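Local atomic coordinates of endoglucanase (Clostridium thermocellum, PDB entry 2C4X), a protein that probably breaks down cellulose as a multidomain cellulosomal enzyme, represented here by its C-terminal PKD domain and CBM44, a beta-glucan- and xyloglucan-recognising carbohydrate-binding module. Residues H188-S193 against T226-M231. The protein carries 1 engineered substitution. Residues are numbered along the deposited sequence; the frame is centred on the assembly and turned at random.
Sequences HTPDWS and TWPQQM
His188 lays its imidazole across Pro228. CB leaves the backbone away from residues 226-231, and chi1 (56°) sets CG between the backbone N and the carbonyl carbon, 3.9 Å from Pro228 O; the ring end comes back to the proline. CD2 lies 3.5 Å from Pro228 O, which sits over one face near the rim; CE1 meets Pro228 CG at 3.6 Å, and NE2 lies near Pro228 O and C. ND1 donates to Thr189 O (2.8 Å) from above the carbonyl plane, while Trp192 N, closing the type I turn Thr189-Trp192, reaches the same oxygen from the opposite face. The ND1 bond ties the imidazole to the turn, and Trp192 covers the opposite face of the imidazole, its CZ2 toward the rim and ND1 lying over the centre of the indole.

In the beta-sandwich of CBM44, this contact joins the loop between strands 178-187 and 198-203 to the entry of strand 229-238, the antiparallel neighbour of 178-187. Here His188 N donates to Pro228 O at 3.0 Å. Beyond it, Thr189 CG2 makes a CH-pi contact over the six-membered ring of Trp227, 3.9 Å from its centroid. At the other end, Trp192 CH2 presents the indole edge to Gln230 NE2 (3.8 Å), which is hydrogen-bonded to Asp155 OD1, while OE1 of the same amide bonds Tyr184 OH.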
ATOM      1  N   HIS A 188       3.909  24.004   8.093  1.00 35.27           N
ATOM      2  CA  HIS A 188       3.689  25.383   8.501  1.00 34.71           C
ATOM      3  C   HIS A 188       4.917  25.829   9.280  1.00 35.19           C
ATOM      4  O   HIS A 188       5.630  24.987   9.843  1.00 34.93           O
ATOM      5  CB  HIS A 188       2.421  25.499   9.374  1.00 35.00           C
ATOM      6  CG  HIS A 188       2.436  24.610  10.589  1.00 34.68           C
ATOM      7  ND1 HIS A 188       2.879  25.042  11.820  1.00 36.42           N
ATOM      8  CD2 HIS A 188       2.081  23.313  10.754  1.00 34.93           C
ATOM      9  CE1 HIS A 188       2.800  24.049  12.690  1.00 35.94           C
ATOM     10  NE2 HIS A 188       2.324  22.987  12.066  1.00 35.53           N
ATOM     11  N   THR A 189       5.180  27.137   9.290  1.00 34.59           N
ATOM     12  CA  THR A 189       6.160  27.702  10.195  1.00 35.06           C
ATOM     13  C   THR A 189       5.664  27.483  11.640  1.00 35.34           C
ATOM     14  O   THR A 189       4.450  27.414  11.880  1.00 35.09           O
ATOM     15  CB  THR A 189       6.372  29.220   9.947  1.00 34.49           C
ATOM     16  OG1 THR A 189       5.102  29.888   9.986  1.00 35.53           O
ATOM     17  CG2 THR A 189       7.051  29.478   8.597  1.00 34.52           C
ATOM     18  N   PRO A 190       6.597  27.363  12.606  1.00 35.99           N
ATOM     19  CA  PRO A 190       6.204  27.182  14.010  1.00 36.38           C
ATOM     20  C   PRO A 190       5.123  28.145  14.506  1.00 36.84           C
ATOM     21  O   PRO A 190       4.267  27.730  15.272  1.00 36.78           O
ATOM     22  CB  PRO A 190       7.513  27.404  14.769  1.00 36.20           C
ATOM     23  CG  PRO A 190       8.561  26.936  13.809  1.00 36.17           C
ATOM     24  CD  PRO A 190       8.065  27.346  12.447  1.00 35.75           C
ATOM     25  N   ASP A 191       5.152  29.403  14.058  1.00 37.44           N
ATOM     26  CA  ASP A 191       4.156  30.383  14.482  1.00 38.22           C
ATOM     27  C   ASP A 191       2.891  30.479  13.597  1.00 38.70           C
ATOM     28  O   ASP A 191       2.050  31.358  13.812  1.00 38.85           O
ATOM     29  CB  ASP A 191       4.806  31.762  14.708  1.00 37.91           C
ATOM     30  CG  ASP A 191       5.139  32.492  13.408  1.00 39.54           C
ATOM     31  OD1 ASP A 191       5.059  31.896  12.308  1.00 39.75           O
ATOM     32  OD2 ASP A 191       5.490  33.687  13.496  1.00 41.25           O
ATOM     33  N   TRP A 192       2.757  29.562  12.632  1.00 39.29           N
ATOM     34  CA  TRP A 192       1.635  29.521  11.663  1.00 39.92           C
ATOM     35  C   TRP A 192       1.479  30.739  10.725  1.00 40.45           C
ATOM     36  O   TRP A 192       0.442  30.912  10.089  1.00 41.71           O
ATOM     37  CB  TRP A 192       0.296  29.197  12.352  1.00 40.33           C
ATOM     38  CG  TRP A 192       0.234  27.821  12.975  1.00 39.59           C
ATOM     39  CD1 TRP A 192       0.692  27.461  14.209  1.00 40.94           C
ATOM     40  CD2 TRP A 192      -0.359  26.639  12.409  1.00 40.89           C
ATOM     41  NE1 TRP A 192       0.449  26.124  14.440  1.00 39.65           N
ATOM     42  CE2 TRP A 192      -0.200  25.597  13.355  1.00 39.10           C
ATOM     43  CE3 TRP A 192      -1.003  26.358  11.194  1.00 41.12           C
ATOM     44  CZ2 TRP A 192      -0.654  24.294  13.123  1.00 40.27           C
ATOM     45  CZ3 TRP A 192      -1.453  25.053  10.960  1.00 40.35           C
ATOM     46  CH2 TRP A 192      -1.276  24.038  11.926  1.00 41.24           C
ATOM     47  N   SER A 193       2.513  31.563  10.619  1.00 39.95           N
ATOM     48  CA  SER A 193       2.501  32.704   9.707  1.00 39.66           C
ATOM     49  C   SER A 193       2.476  32.277   8.221  1.00 39.49           C
ATOM     50  O   SER A 193       2.002  33.017   7.358  1.00 38.68           O
ATOM     51  CB  SER A 193       3.717  33.584   9.975  1.00 39.39           C
ATOM     52  OG  SER A 193       4.897  32.825   9.774  1.00 39.80           O
ATOM     53  N   THR A 226      12.484  21.608   7.800  1.00 38.87           N
ATOM     54  CA  THR A 226      12.485  21.967   9.219  1.00 38.82           C
ATOM     55  C   THR A 226      11.107  22.398   9.749  1.00 38.73           C
ATOM     56  O   THR A 226      10.914  22.500  10.965  1.00 38.94           O
ATOM     57  CB  THR A 226      13.539  23.056   9.528  1.00 38.90           C
ATOM     58  OG1 THR A 226      13.241  24.246   8.786  1.00 39.68           O
ATOM     59  CG2 THR A 226      14.939  22.572   9.143  1.00 39.14           C
ATOM     60  N   TRP A 227      10.154  22.635   8.842  1.00 37.81           N
ATOM     61  CA  TRP A 227       8.822  23.109   9.223  1.00 37.35           C
ATOM     62  C   TRP A 227       8.043  21.993   9.886  1.00 37.16           C
ATOM     63  O   TRP A 227       7.998  20.879   9.348  1.00 37.07           O
ATOM     64  CB  TRP A 227       8.048  23.597   7.993  1.00 37.14           C
ATOM     65  CG  TRP A 227       8.463  24.951   7.478  1.00 36.69           C
ATOM     66  CD1 TRP A 227       9.631  25.617   7.739  1.00 36.64           C
ATOM     67  CD2 TRP A 227       7.715  25.787   6.588  1.00 36.35           C
ATOM     68  NE1 TRP A 227       9.646  26.823   7.076  1.00 36.77           N
ATOM     69  CE2 TRP A 227       8.483  26.950   6.360  1.00 36.27           C
ATOM     70  CE3 TRP A 227       6.457  25.671   5.970  1.00 36.58           C
ATOM     71  CZ2 TRP A 227       8.039  27.994   5.532  1.00 36.83           C
ATOM     72  CZ3 TRP A 227       6.013  26.708   5.158  1.00 36.50           C
ATOM     73  CH2 TRP A 227       6.801  27.855   4.949  1.00 36.85           C
ATOM     74  N   PRO A 228       7.430  22.276  11.057  1.00 37.08           N
ATOM     75  CA  PRO A 228       6.528  21.290  11.645  1.00 37.00           C
ATOM     76  C   PRO A 228       5.384  20.978  10.674  1.00 37.26           C
ATOM     77  O   PRO A 228       5.053  21.811   9.815  1.00 37.03           O
ATOM     78  CB  PRO A 228       6.025  21.974  12.923  1.00 36.99           C
ATOM     79  CG  PRO A 228       6.315  23.421  12.746  1.00 36.81           C
ATOM     80  CD  PRO A 228       7.539  23.490  11.889  1.00 37.01           C
ATOM     81  N   GLN A 229       4.821  19.775  10.787  1.00 37.22           N
ATOM     82  CA  GLN A 229       3.812  19.294   9.843  1.00 37.79           C
ATOM     83  C   GLN A 229       2.588  18.755  10.559  1.00 38.34           C
ATOM     84  O   GLN A 229       2.708  18.061  11.581  1.00 38.13           O
ATOM     85  CB  GLN A 229       4.396  18.175   8.975  1.00 38.05           C
ATOM     86  CG  GLN A 229       5.657  18.541   8.223  1.00 37.40           C
ATOM     87  CD  GLN A 229       6.384  17.326   7.660  1.00 38.62           C
ATOM     88  OE1 GLN A 229       6.114  16.185   8.046  1.00 39.42           O
ATOM     89  NE2 GLN A 229       7.325  17.569   6.760  1.00 38.63           N
ATOM     90  N   GLN A 230       1.409  19.076  10.035  1.00 38.23           N
ATOM     91  CA  GLN A 230       0.193  18.384  10.441  1.00 38.73           C
ATOM     92  C   GLN A 230      -0.222  17.444   9.319  1.00 39.93           C
ATOM     93  O   GLN A 230      -0.386  17.876   8.178  1.00 39.87           O
ATOM     94  CB  GLN A 230      -0.928  19.373  10.756  1.00 38.39           C
ATOM     95  CG  GLN A 230      -2.200  18.711  11.269  1.00 37.67           C
ATOM     96  CD  GLN A 230      -3.284  19.716  11.568  1.00 38.61           C
ATOM     97  OE1 GLN A 230      -4.371  19.657  10.991  1.00 38.57           O
ATOM     98  NE2 GLN A 230      -2.994  20.657  12.470  1.00 36.27           N
HETATM   99  N   MSE A 231      -0.364  16.159   9.639  1.00 40.71           N
HETATM  100  CA  MSE A 231      -0.881  15.177   8.691  1.00 42.97           C
HETATM  101  C   MSE A 231      -2.254  14.701   9.165  1.00 41.78           C
HETATM  102  O   MSE A 231      -2.481  14.535  10.360  1.00 42.17           O
HETATM  103  CB  MSE A 231       0.090  14.000   8.583  1.00 42.59           C
HETATM  104  CG  MSE A 231      -0.286  12.907   7.584  1.00 45.38           C
HETATM  105 SE   MSE A 231       1.009  11.388   7.636  0.80 49.47          SE
HETATM  106  CE  MSE A 231       0.396  10.534   9.239  1.00 44.42           C
TER